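Local coordinates for oxidized polyvinyl alcohol hydrolase (Sphingopyxis, PDB 3WLA), which hydrolyses beta-diketones such as 4,6-nonanedione, and cleaves oxidised polyvinyl alcohol in the second step of polyvinyl alcohol degradation, at residues A20-D25 against Q92-G97; L151-L156 against S176-G181; P184-W189 against H283-P288; P224-L229 against S265-S270. All coordinates share one frame; numbering follows the deposited sequence.

Contact 1 (A20-D25 against Q92-G97)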
loop_
_atom_site.group_PDB
_atom_site.type_symbol
_atom_site.label_atom_id
_atom_site.label_comp_id
_atom_site.label_asym_id
_atom_site.label_seq_id
_atom_site.Cartn_x
_atom_site.Cartn_y
_atom_site.Cartn_z
ATOM N N ALA A 20 16.904 7.268 -14.430
ATOM C CA ALA A 20 15.626 6.978 -15.016
ATOM C C ALA A 20 15.591 5.517 -15.393
ATOM O O ALA A 20 16.609 4.933 -15.792
ATOM C CB ALA A 20 15.400 7.841 -16.260
ATOM N N GLY A 21 14.421 4.909 -15.268
ATOM C CA GLY A 21 14.302 3.505 -15.627
ATOM C C GLY A 21 14.660 2.535 -14.509
ATOM O O GLY A 21 14.483 2.828 -13.310
ATOM N N LEU A 22 15.143 1.364 -14.883
ATOM C CA LEU A 22 15.495 0.362 -13.889
ATOM C C LEU A 22 16.759 0.693 -13.135
ATOM O O LEU A 22 17.796 1.044 -13.755
ATOM C CB LEU A 22 15.676 -1.034 -14.509
ATOM C CG LEU A 22 16.106 -2.114 -13.498
ATOM C CD1 LEU A 22 14.997 -2.221 -12.383
ATOM C CD2 LEU A 22 16.281 -3.464 -14.196
ATOM N N ASN A 23 16.656 0.587 -11.811
ATOM C CA ASN A 23 17.774 0.765 -10.897
ATOM C C ASN A 23 17.938 -0.570 -10.134
ATOM O O ASN A 23 16.939 -1.112 -9.598
ATOM C CB ASN A 23 17.477 1.860 -9.879
ATOM C CG ASN A 23 17.427 3.236 -10.496
ATOM O OD1 ASN A 23 18.264 4.096 -10.184
ATOM N ND2 ASN A 23 16.443 3.463 -11.364
ATOM N N THR A 24 19.181 -1.084 -10.079
ATOM C CA THR A 24 19.502 -2.325 -9.364
ATOM C C THR A 24 20.637 -2.090 -8.375
ATOM O O THR A 24 21.308 -1.054 -8.398
ATOM C CB THR A 24 19.882 -3.473 -10.340
ATOM O OG1 THR A 24 20.966 -3.042 -11.204
ATOM C CG2 THR A 24 18.647 -3.861 -11.197
ATOM N N ASP A 25 20.803 -3.007 -7.437
ATOM C CA ASP A 25 21.856 -2.883 -6.431
ATOM C C ASP A 25 21.814 -1.715 -5.464
ATOM O O ASP A 25 22.849 -1.192 -5.029
ATOM C CB ASP A 25 23.241 -2.940 -7.102
ATOM C CG ASP A 25 23.526 -4.306 -7.705
ATOM O OD1 ASP A 25 22.981 -5.304 -7.177
ATOM O OD2 ASP A 25 24.290 -4.389 -8.696
ATOM N N GLN A 92 15.487 -8.542 -7.954
ATOM C CA GLN A 92 15.806 -7.431 -8.861
ATOM C C GLN A 92 15.330 -7.475 -10.304
ATOM O O GLN A 92 15.706 -6.588 -11.085
ATOM C CB GLN A 92 17.308 -7.189 -8.846
ATOM C CG GLN A 92 17.833 -7.042 -7.457
ATOM C CD GLN A 92 19.141 -6.229 -7.391
ATOM O OE1 GLN A 92 19.127 -4.996 -7.294
ATOM N NE2 GLN A 92 20.274 -6.936 -7.419
ATOM N N ASP A 93 14.525 -8.488 -10.661
ATOM C CA ASP A 93 13.948 -8.639 -11.997
ATOM C C ASP A 93 12.544 -7.940 -12.062
ATOM O O ASP A 93 11.585 -8.446 -11.493
ATOM C CB ASP A 93 13.753 -10.127 -12.297
ATOM C CG ASP A 93 13.297 -10.374 -13.726
ATOM O OD1 ASP A 93 12.801 -9.453 -14.423
ATOM O OD2 ASP A 93 13.428 -11.502 -14.197
ATOM N N PRO A 94 12.407 -6.817 -12.788
ATOM C CA PRO A 94 11.100 -6.127 -12.856
ATOM C C PRO A 94 10.077 -6.774 -13.735
ATOM O O PRO A 94 8.913 -6.384 -13.749
ATOM C CB PRO A 94 11.460 -4.719 -13.326
ATOM C CG PRO A 94 12.657 -4.984 -14.293
ATOM C CD PRO A 94 13.434 -6.132 -13.609
ATOM N N ASN A 95 10.525 -7.760 -14.498
ATOM C CA ASN A 95 9.662 -8.522 -15.377
ATOM C C ASN A 95 9.188 -9.846 -14.761
ATOM O O ASN A 95 8.458 -10.596 -15.397
ATOM C CB ASN A 95 10.420 -8.761 -16.705
ATOM C CG ASN A 95 10.604 -7.455 -17.453
ATOM O OD1 ASN A 95 9.627 -6.743 -17.647
ATOM N ND2 ASN A 95 11.828 -7.107 -17.813
ATOM N N LEU A 96 9.628 -10.144 -13.547
ATOM C CA LEU A 96 9.211 -11.373 -12.903
ATOM C C LEU A 96 7.822 -11.134 -12.261
ATOM O O LEU A 96 7.667 -10.250 -11.416
ATOM C CB LEU A 96 10.183 -11.782 -11.795
ATOM C CG LEU A 96 9.625 -13.053 -11.138
ATOM C CD1 LEU A 96 9.947 -14.285 -12.057
ATOM C CD2 LEU A 96 10.233 -13.222 -9.771
ATOM N N GLY A 97 6.889 -11.979 -12.648
ATOM C CA GLY A 97 5.505 -11.913 -12.186
ATOM C C GLY A 97 5.292 -12.603 -10.836
ATOM O O GLY A 97 5.100 -11.958 -9.804
#
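Leu22 is the first residue of 20-25 to meet the loop 92-97: its CD2 methyl lies 3.9 Å from Pro94 CG, with the leucine branch and the proline ring crossing at about a right angle. CG of Leu22 stands anti to the backbone N (chi1 178°), and both methyls come close to the ring. Thr24 follows on the same side of the strand, its CB 3.5 Å from Gln92 OE1 and its CG2 methyl near the Gln92 carbonyl oxygen. At Asp25 the contact turns polar. The backbone N of Asp25 donates to Gln92 OE1 over 2.6 Å, nearly straight at 174° and in the carbonyl plane on a lone pair. Gln92 NE2 returns a longer bond of 3.2 Å to Asp25 OD1; the acceptor lies in the amide plane, but the donor stands above the carboxylate plane. Both ends of the amide are thus engaged by one residue, which fixes its rotation. An alanine at Gln92 would probably leave Asp25 N and OD1 without these mates and open a gap beside Thr24 CB. Behind Gln92, Asp93 OD1 accepts from Asn95 N in an Asx turn within a type I turn. Strand 21-28 is an outermost strand of the central sheet, paired antiparallel with strand 31-38, whose Ala34 also touches Gln92, so this surface contact ties the sheet edge to the loop that follows strand 81-85.

Contact 2 (L151-L156 against S176-G181)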
loop_
_atom_site.group_PDB
_atom_site.type_symbol
_atom_site.label_atom_id
_atom_site.label_comp_id
_atom_site.label_asym_id
_atom_site.label_seq_id
_atom_site.Cartn_x
_atom_site.Cartn_y
_atom_site.Cartn_z
ATOM N N LEU A 151 11.480 16.576 -5.634
ATOM C CA LEU A 151 10.231 15.950 -5.160
ATOM C C LEU A 151 9.529 16.800 -4.079
ATOM O O LEU A 151 10.183 17.620 -3.417
ATOM C CB LEU A 151 10.543 14.540 -4.610
ATOM C CG LEU A 151 11.384 13.618 -5.507
ATOM C CD1 LEU A 151 11.647 12.274 -4.825
ATOM C CD2 LEU A 151 10.646 13.417 -6.811
ATOM N N ASP A 152 8.214 16.616 -3.905
ATOM C CA ASP A 152 7.476 17.385 -2.895
ATOM C C ASP A 152 7.410 16.566 -1.603
ATOM O O ASP A 152 6.633 15.624 -1.503
ATOM C CB ASP A 152 6.072 17.655 -3.394
ATOM C CG ASP A 152 5.256 18.491 -2.422
ATOM O OD1 ASP A 152 5.637 18.572 -1.214
ATOM O OD2 ASP A 152 4.212 19.042 -2.877
ATOM N N ARG A 153 8.209 16.942 -0.615
ATOM C CA ARG A 153 8.257 16.237 0.676
ATOM C C ARG A 153 6.897 16.050 1.354
ATOM O O ARG A 153 6.714 15.119 2.135
ATOM C CB ARG A 153 9.211 16.973 1.631
ATOM C CG ARG A 153 9.293 16.388 3.043
ATOM C CD ARG A 153 10.073 15.061 3.073
ATOM N NE ARG A 153 10.121 14.412 4.389
ATOM C CZ ARG A 153 9.106 13.749 4.959
ATOM N NH1 ARG A 153 7.931 13.638 4.334
ATOM N NH2 ARG A 153 9.278 13.167 6.147
ATOM N N LYS A 154 5.940 16.913 1.042
ATOM C CA LYS A 154 4.615 16.830 1.659
ATOM C C LYS A 154 3.587 16.091 0.828
ATOM O O LYS A 154 2.415 16.027 1.186
ATOM C CB LYS A 154 4.123 18.240 1.964
ATOM C CG LYS A 154 4.968 18.857 3.082
ATOM C CD LYS A 154 4.510 20.242 3.421
ATOM C CE LYS A 154 5.363 20.824 4.541
ATOM N NZ LYS A 154 5.098 22.294 4.653
ATOM N N ARG A 155 4.048 15.528 -0.288
ATOM C CA ARG A 155 3.175 14.785 -1.210
ATOM C C ARG A 155 3.820 13.461 -1.691
ATOM O O ARG A 155 3.917 13.188 -2.906
ATOM C CB ARG A 155 2.805 15.687 -2.401
ATOM C CG ARG A 155 1.742 16.757 -2.061
ATOM C CD ARG A 155 1.375 17.553 -3.324
ATOM N NE ARG A 155 0.308 18.535 -3.039
ATOM C CZ ARG A 155 0.527 19.783 -2.606
ATOM N NH1 ARG A 155 1.771 20.205 -2.396
ATOM N NH2 ARG A 155 -0.496 20.629 -2.430
ATOM N N LEU A 156 4.266 12.654 -0.728
ATOM C CA LEU A 156 4.854 11.363 -1.039
ATOM C C LEU A 156 3.743 10.359 -0.747
ATOM O O LEU A 156 3.328 10.234 0.393
ATOM C CB LEU A 156 6.049 11.092 -0.133
ATOM C CG LEU A 156 7.080 12.233 -0.193
ATOM C CD1 LEU A 156 8.298 11.766 0.647
ATOM C CD2 LEU A 156 7.474 12.526 -1.661
ATOM N N SER A 176 4.321 6.845 9.219
ATOM C CA SER A 176 3.466 7.945 8.826
ATOM C C SER A 176 4.202 9.305 8.857
ATOM O O SER A 176 3.705 10.296 8.353
ATOM C CB SER A 176 2.235 7.991 9.723
ATOM O OG SER A 176 2.577 8.262 11.070
ATOM N N GLU A 177 5.399 9.347 9.424
ATOM C CA GLU A 177 6.163 10.599 9.465
ATOM C C GLU A 177 6.654 10.920 8.055
ATOM O O GLU A 177 6.891 12.076 7.695
ATOM C CB GLU A 177 7.391 10.465 10.368
ATOM C CG GLU A 177 7.104 10.477 11.837
ATOM C CD GLU A 177 6.388 9.197 12.315
ATOM O OE1 GLU A 177 6.594 8.080 11.708
ATOM O OE2 GLU A 177 5.623 9.334 13.324
ATOM N N PHE A 178 6.828 9.883 7.253
ATOM C CA PHE A 178 7.321 10.080 5.907
ATOM C C PHE A 178 6.217 10.323 4.857
ATOM O O PHE A 178 6.134 11.401 4.262
ATOM C CB PHE A 178 8.224 8.886 5.526
ATOM C CG PHE A 178 8.974 9.067 4.229
ATOM C CD1 PHE A 178 9.959 10.048 4.112
ATOM C CD2 PHE A 178 8.696 8.251 3.123
ATOM C CE1 PHE A 178 10.655 10.224 2.928
ATOM C CE2 PHE A 178 9.391 8.410 1.911
ATOM C CZ PHE A 178 10.383 9.409 1.809
ATOM N N TRP A 179 5.367 9.328 4.663
ATOM C CA TRP A 179 4.294 9.371 3.663
ATOM C C TRP A 179 3.161 10.344 4.002
ATOM O O TRP A 179 2.726 10.440 5.166
ATOM C CB TRP A 179 3.668 7.967 3.512
ATOM C CG TRP A 179 4.682 6.862 3.214
ATOM C CD1 TRP A 179 5.173 5.905 4.070
ATOM C CD2 TRP A 179 5.364 6.693 1.990
ATOM N NE1 TRP A 179 6.150 5.157 3.437
ATOM C CE2 TRP A 179 6.276 5.623 2.153
ATOM C CE3 TRP A 179 5.298 7.354 0.756
ATOM C CZ2 TRP A 179 7.100 5.207 1.142
ATOM C CZ3 TRP A 179 6.122 6.944 -0.252
ATOM C CH2 TRP A 179 7.021 5.879 -0.063
ATOM N N ALA A 180 2.697 11.057 2.970
ATOM C CA ALA A 180 1.572 11.969 3.137
ATOM C C ALA A 180 0.265 11.157 3.101
ATOM O O ALA A 180 -0.850 11.685 3.320
ATOM C CB ALA A 180 1.579 13.019 2.015
ATOM N N GLY A 181 0.395 9.864 2.837
ATOM C CA GLY A 181 -0.789 9.006 2.723
ATOM C C GLY A 181 -0.592 7.937 1.637
ATOM O O GLY A 181 0.538 7.640 1.175
HETATM O O HOH W 1 4.814 13.198 2.222
#
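Leu156 points its CD1 methyl over one face of the Phe178 ring, 3.7 Å from the centroid and 26° off the normal, a CH-pi contact displaced toward the rim at CZ. The guanidinium of Arg153 meets the same ring differently: the two planes are 51° apart, and Phe178 CD1 sits over one face of the guanidinium, 3.8 Å from NH2. With CG anti to the backbone N and a bend at chi2, the arginine chain reaches the backbone of 176-181. There NH2 donates to Glu177 O at 3.0 Å, close to the guanidinium plane, while NH1 donates to Phe178 O at 2.9 Å, tilted from that plane and less straight at 133°. Trp179 turns the edge of its indole to Leu156, CE3 lying 3.5 Å from Leu156 O, and Phe178 CD2 stands over the centre of the indole face. Leu156 O also accepts from Ala180 N at 2.8 Å, joining the start of strand 155-161 to the approach to its parallel neighbour 181-185, as at the end of a beta-alpha-beta crossover through helix 163-174. A water donates to Arg153 O and Phe178 O and accepts from Leu156 N. Four carbonyl oxygens, of Arg153, Leu156, Glu177 and Phe178, and the Leu156 N-H are thus satisfied beside an apolar layer of Leu156, Phe178 and Trp179, and the arginine charge probably polarises the two carbonyls it grips.

Contact 3 (P184-W189 against H283-P288)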
loop_
_atom_site.group_PDB
_atom_site.type_symbol
_atom_site.label_atom_id
_atom_site.label_comp_id
_atom_site.label_asym_id
_atom_site.label_seq_id
_atom_site.Cartn_x
_atom_site.Cartn_y
_atom_site.Cartn_z
ATOM N N PRO A 184 -4.129 1.904 -0.395
ATOM C CA PRO A 184 -4.052 0.460 -0.256
ATOM C C PRO A 184 -5.230 -0.152 -0.968
ATOM O O PRO A 184 -6.396 0.051 -0.575
ATOM C CB PRO A 184 -4.107 0.238 1.257
ATOM C CG PRO A 184 -4.749 1.468 1.756
ATOM C CD PRO A 184 -4.245 2.559 0.907
ATOM N N ILE A 185 -4.976 -0.871 -2.054
ATOM C CA ILE A 185 -6.084 -1.496 -2.755
ATOM C C ILE A 185 -6.205 -2.966 -2.384
ATOM O O ILE A 185 -5.296 -3.748 -2.635
ATOM C CB ILE A 185 -5.918 -1.370 -4.277
ATOM C CG1 ILE A 185 -5.802 0.103 -4.645
ATOM C CG2 ILE A 185 -7.089 -2.089 -4.937
ATOM C CD1 ILE A 185 -5.420 0.442 -6.084
ATOM N N SER A 186 -7.340 -3.354 -1.801
ATOM C CA SER A 186 -7.551 -4.730 -1.369
ATOM C C SER A 186 -6.342 -5.326 -0.658
ATOM O O SER A 186 -5.769 -6.329 -1.087
ATOM C CB SER A 186 -7.921 -5.626 -2.539
ATOM O OG SER A 186 -8.952 -5.053 -3.311
ATOM N N GLY A 187 -5.959 -4.682 0.444
ATOM C CA GLY A 187 -4.864 -5.135 1.225
ATOM C C GLY A 187 -5.330 -5.912 2.414
ATOM O O GLY A 187 -6.468 -5.773 2.847
ATOM N N GLU A 188 -4.468 -6.765 2.933
ATOM C CA GLU A 188 -4.829 -7.529 4.114
ATOM C C GLU A 188 -4.644 -6.661 5.360
ATOM O O GLU A 188 -3.956 -5.650 5.325
ATOM C CB GLU A 188 -3.937 -8.732 4.262
ATOM C CG GLU A 188 -4.586 -10.092 3.924
ATOM C CD GLU A 188 -5.605 -10.597 4.982
ATOM O OE1 GLU A 188 -5.701 -10.008 6.111
ATOM O OE2 GLU A 188 -6.309 -11.581 4.652
ATOM N N TRP A 189 -5.235 -7.090 6.457
ATOM C CA TRP A 189 -5.079 -6.391 7.745
ATOM C C TRP A 189 -4.538 -7.400 8.774
ATOM O O TRP A 189 -3.985 -7.020 9.863
ATOM C CB TRP A 189 -6.438 -5.812 8.213
ATOM C CG TRP A 189 -6.307 -4.893 9.410
ATOM C CD1 TRP A 189 -6.689 -5.159 10.712
ATOM C CD2 TRP A 189 -5.824 -3.566 9.392
ATOM N NE1 TRP A 189 -6.472 -4.042 11.492
ATOM C CE2 TRP A 189 -5.944 -3.052 10.703
ATOM C CE3 TRP A 189 -5.310 -2.738 8.383
ATOM C CZ2 TRP A 189 -5.563 -1.751 11.030
ATOM C CZ3 TRP A 189 -4.937 -1.432 8.703
ATOM C CH2 TRP A 189 -5.061 -0.954 10.013
ATOM N N HIS A 283 -14.628 -4.533 -9.529
ATOM C CA HIS A 283 -13.741 -5.367 -10.313
ATOM C C HIS A 283 -13.159 -6.633 -9.705
ATOM O O HIS A 283 -12.380 -7.359 -10.374
ATOM C CB HIS A 283 -12.628 -4.489 -10.817
ATOM C CG HIS A 283 -11.833 -3.906 -9.715
ATOM N ND1 HIS A 283 -12.302 -2.852 -8.944
ATOM C CD2 HIS A 283 -10.674 -4.323 -9.142
ATOM C CE1 HIS A 283 -11.466 -2.659 -7.939
ATOM N NE2 HIS A 283 -10.474 -3.538 -8.035
ATOM N N GLY A 284 -13.474 -6.919 -8.452
ATOM C CA GLY A 284 -12.933 -8.131 -7.874
ATOM C C GLY A 284 -11.560 -7.833 -7.256
ATOM O O GLY A 284 -11.347 -6.708 -6.679
ATOM N N HIS A 285 -10.611 -8.780 -7.395
ATOM C CA HIS A 285 -9.291 -8.635 -6.773
ATOM C C HIS A 285 -8.181 -8.499 -7.833
ATOM O O HIS A 285 -7.627 -9.517 -8.271
ATOM C CB HIS A 285 -9.014 -9.867 -5.885
ATOM C CG HIS A 285 -7.861 -9.696 -4.956
ATOM N ND1 HIS A 285 -7.860 -8.763 -3.937
ATOM C CD2 HIS A 285 -6.627 -10.273 -4.937
ATOM C CE1 HIS A 285 -6.678 -8.763 -3.338
ATOM N NE2 HIS A 285 -5.910 -9.666 -3.926
ATOM N N MET A 286 -7.875 -7.265 -8.223
ATOM C CA MET A 286 -6.834 -6.970 -9.220
ATOM C C MET A 286 -6.849 -5.491 -9.294
ATOM O O MET A 286 -7.671 -4.881 -8.654
ATOM C CB MET A 286 -7.193 -7.576 -10.584
ATOM C CG MET A 286 -8.523 -7.106 -11.140
ATOM S SD MET A 286 -9.030 -7.985 -12.693
ATOM C CE MET A 286 -9.265 -9.553 -12.013
ATOM N N TRP A 287 -5.968 -4.880 -10.064
ATOM C CA TRP A 287 -5.986 -3.427 -10.151
ATOM C C TRP A 287 -7.337 -2.956 -10.664
ATOM O O TRP A 287 -7.933 -3.624 -11.491
ATOM C CB TRP A 287 -4.891 -2.941 -11.120
ATOM C CG TRP A 287 -4.552 -1.524 -10.874
ATOM C CD1 TRP A 287 -5.155 -0.436 -11.443
ATOM C CD2 TRP A 287 -3.630 -1.004 -9.876
ATOM N NE1 TRP A 287 -4.672 0.719 -10.845
ATOM C CE2 TRP A 287 -3.741 0.394 -9.895
ATOM C CE3 TRP A 287 -2.726 -1.591 -8.974
ATOM C CZ2 TRP A 287 -2.976 1.219 -9.060
ATOM C CZ3 TRP A 287 -1.960 -0.766 -8.142
ATOM C CH2 TRP A 287 -2.085 0.623 -8.200
ATOM N N PRO A 288 -7.847 -1.809 -10.173
ATOM C CA PRO A 288 -9.167 -1.242 -10.619
ATOM C C PRO A 288 -9.242 -1.322 -12.142
ATOM O O PRO A 288 -8.392 -0.733 -12.840
ATOM C CB PRO A 288 -9.088 0.191 -10.126
ATOM C CG PRO A 288 -8.528 -0.027 -8.772
ATOM C CD PRO A 288 -7.425 -1.162 -8.924
HETATM O O HOH W 2 -9.131 -5.224 -6.013
#
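Ser186 and His285 meet in the active-site region of this alpha/beta-hydrolase, where His285, Asp243 and Ser162 have the geometry of a Ser-His-Asp triad. Ser186 CB comes to the edge of the imidazole, 3.4 Å from His285 ND1. The preceding residue, Ile185, places CD1 over one face of Trp287, 4.0 Å from the centroid of the six-membered ring and only 12° off its normal, and the same methyl meets Pro288 tip to tip. This packing joins the end of strand 181-185 to the loop between strand 274-280 and helix 292-304. The next shell orients these groups. Asp243 accepts from His285 ND1 through OD1 and bonds Ser186 OG through OD2, while His285 NE2 is hydrogen-bonded to Ser162 OG, consistent with Ser162 being the charge-relay nucleophile, as in relatives. A phenylalanine in place of His285 would probably leave Asp243 OD1 and Ser162 OG without the imidazole that links them. Farther out, Asn296 on helix 292-304 holds the indole of Trp287 through its NE1. A water connects the segments too, donating to Ser186 OG and to Gly284 O, each at 2.7 Å.

Contact 4 (P224-L229 against S265-S270)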
loop_
_atom_site.group_PDB
_atom_site.type_symbol
_atom_site.label_atom_id
_atom_site.label_comp_id
_atom_site.label_asym_id
_atom_site.label_seq_id
_atom_site.Cartn_x
_atom_site.Cartn_y
_atom_site.Cartn_z
ATOM N N PRO A 224 0.734 -2.880 20.116
ATOM C CA PRO A 224 -0.620 -2.614 19.608
ATOM C C PRO A 224 -0.559 -1.555 18.512
ATOM O O PRO A 224 0.481 -0.947 18.304
ATOM C CB PRO A 224 -1.368 -2.077 20.833
ATOM C CG PRO A 224 -0.282 -1.381 21.630
ATOM C CD PRO A 224 0.929 -2.334 21.476
ATOM N N LEU A 225 -1.670 -1.362 17.807
ATOM C CA LEU A 225 -1.737 -0.329 16.783
ATOM C C LEU A 225 -1.580 1.065 17.450
ATOM O O LEU A 225 -2.044 1.290 18.579
ATOM C CB LEU A 225 -3.097 -0.354 16.114
ATOM C CG LEU A 225 -3.413 -1.546 15.214
ATOM C CD1 LEU A 225 -4.824 -1.399 14.689
ATOM C CD2 LEU A 225 -2.410 -1.599 14.088
ATOM N N PRO A 226 -0.968 2.012 16.740
ATOM C CA PRO A 226 -0.762 3.373 17.244
ATOM C C PRO A 226 -2.074 4.094 17.612
ATOM O O PRO A 226 -3.098 3.992 16.903
ATOM C CB PRO A 226 -0.061 4.078 16.081
ATOM C CG PRO A 226 0.712 2.979 15.406
ATOM C CD PRO A 226 -0.281 1.800 15.445
ATOM N N SER A 227 -2.027 4.846 18.716
ATOM C CA SER A 227 -3.197 5.623 19.122
ATOM C C SER A 227 -3.106 6.961 18.372
ATOM O O SER A 227 -4.044 7.747 18.350
ATOM C CB SER A 227 -3.177 5.847 20.639
ATOM O OG SER A 227 -1.875 6.249 21.029
ATOM N N LYS A 228 -1.962 7.210 17.747
ATOM C CA LYS A 228 -1.796 8.409 16.968
ATOM C C LYS A 228 -0.815 8.235 15.799
ATOM O O LYS A 228 0.111 7.398 15.840
ATOM C CB LYS A 228 -1.301 9.526 17.871
ATOM C CG LYS A 228 -0.016 9.184 18.499
ATOM C CD LYS A 228 0.197 10.040 19.726
ATOM C CE LYS A 228 1.211 9.358 20.656
ATOM N NZ LYS A 228 0.736 8.033 21.253
ATOM N N LEU A 229 -1.022 9.032 14.754
ATOM C CA LEU A 229 -0.131 8.999 13.589
ATOM C C LEU A 229 0.075 10.430 13.096
ATOM O O LEU A 229 -0.705 11.331 13.434
ATOM C CB LEU A 229 -0.756 8.190 12.431
ATOM C CG LEU A 229 -1.185 6.738 12.672
ATOM C CD1 LEU A 229 -2.072 6.340 11.482
ATOM C CD2 LEU A 229 0.047 5.809 12.832
ATOM N N SER A 265 -10.451 0.544 7.247
ATOM C CA SER A 265 -11.167 1.810 7.179
ATOM C C SER A 265 -11.553 2.299 8.593
ATOM O O SER A 265 -11.530 3.502 8.865
ATOM C CB SER A 265 -12.420 1.739 6.276
ATOM O OG SER A 265 -13.533 1.086 6.885
ATOM N N ASN A 266 -11.906 1.368 9.471
ATOM C CA ASN A 266 -12.314 1.694 10.833
ATOM C C ASN A 266 -11.174 2.364 11.609
ATOM O O ASN A 266 -11.370 3.408 12.274
ATOM C CB ASN A 266 -12.732 0.430 11.574
ATOM C CG ASN A 266 -14.094 -0.109 11.119
ATOM O OD1 ASN A 266 -14.844 0.532 10.362
ATOM N ND2 ASN A 266 -14.428 -1.287 11.623
ATOM N N TYR A 267 -10.005 1.758 11.536
ATOM C CA TYR A 267 -8.833 2.282 12.213
ATOM C C TYR A 267 -8.409 3.689 11.748
ATOM O O TYR A 267 -8.268 4.610 12.570
ATOM C CB TYR A 267 -7.645 1.334 12.026
ATOM C CG TYR A 267 -6.393 1.924 12.583
ATOM C CD1 TYR A 267 -6.113 1.842 13.948
ATOM C CD2 TYR A 267 -5.522 2.656 11.768
ATOM C CE1 TYR A 267 -4.980 2.488 14.507
ATOM C CE2 TYR A 267 -4.381 3.318 12.304
ATOM C CZ TYR A 267 -4.116 3.227 13.676
ATOM O OH TYR A 267 -2.997 3.854 14.196
ATOM N N PHE A 268 -8.179 3.855 10.438
ATOM C CA PHE A 268 -7.772 5.149 9.904
ATOM C C PHE A 268 -8.854 6.238 10.101
ATOM O O PHE A 268 -8.558 7.436 10.271
ATOM C CB PHE A 268 -7.456 5.014 8.422
ATOM C CG PHE A 268 -6.190 4.277 8.147
ATOM C CD1 PHE A 268 -4.978 4.748 8.637
ATOM C CD2 PHE A 268 -6.203 3.132 7.345
ATOM C CE1 PHE A 268 -3.783 4.120 8.337
ATOM C CE2 PHE A 268 -4.996 2.476 7.033
ATOM C CZ PHE A 268 -3.780 2.977 7.528
ATOM N N SER A 269 -10.115 5.822 10.065
ATOM C CA SER A 269 -11.183 6.782 10.268
ATOM C C SER A 269 -11.214 7.222 11.740
ATOM O O SER A 269 -11.828 8.231 12.064
ATOM C CB SER A 269 -12.541 6.160 9.910
ATOM O OG SER A 269 -12.704 6.055 8.500
ATOM N N SER A 270 -10.598 6.435 12.620
ATOM C CA SER A 270 -10.616 6.747 14.030
ATOM C C SER A 270 -9.471 7.639 14.451
ATOM O O SER A 270 -9.450 8.077 15.613
ATOM C CB SER A 270 -10.562 5.492 14.868
ATOM O OG SER A 270 -9.245 4.980 14.891
#
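Tyr267, on helix 257-269 of the alpha/beta-hydrolase fold, extends its side chain into the loop 224-229 that leads to strand 232-238. Its CB leaves the helix toward the loop and touches Trp189, the residue that ends segment 184-189. CG stands anti to the backbone N (chi1 174°), and the ring beyond it lies among the side chains of 224-229. Along one side of the ring, CD1 meets the CD1 methyl of Leu225 at 3.6 Å, an oblique approach, and CE1 lies 3.8 Å from Leu225 CB. On the other side, CE2 is 3.9 Å from Leu229 CD1, which comes in at the ring edge, while CD2 lies over one face of the neighbouring Phe268, toward its rim. CE1 and CZ both have Pro226 O beside them at the ring edge, 3.4 Å from CE1. At the tip, OH donates to that carbonyl oxygen over 2.7 Å, the donor tilted 30° from the carbonyl plane. Around the hydroxyl is an apolar collar: Pro226 CB at 3.5 Å, and Leu229, which reaches toward the tyrosine tip to tip with CG at 3.7 Å. A buried hydroxyl is thus satisfied by a backbone oxygen, and the bond pins the loop at Pro226 to the helix. Leu173 of helix 163-174 touches Leu225, Tyr267 and Phe268, so the loop and two helices share this apolar patch. Leu229 CD1 also approaches the edge of the Phe268 ring, 4.2 Å from CE1.

Contacts 1, 2 and 3 follow one another along the chain, and contact 4 is nested inside the loop closed by contact 3. The first three reach the same mixed sheet: contact 1 at its outermost strand 21-28, contacts 2 and 3 at the neighbouring strands 155-161 and 181-185, although the centres of contacts 2 and 3 lie about 22 Å apart. Contact 4 touches contact 2 where Ser176 meets Leu229. Contact 1 stands alone, its centre about 34 Å from that of contact 4 across the chain's centre. Through Trp189, the segment that meets the probable catalytic histidine also packs on helix 257-269 and the loop 224-229, while the sheet edge is remote.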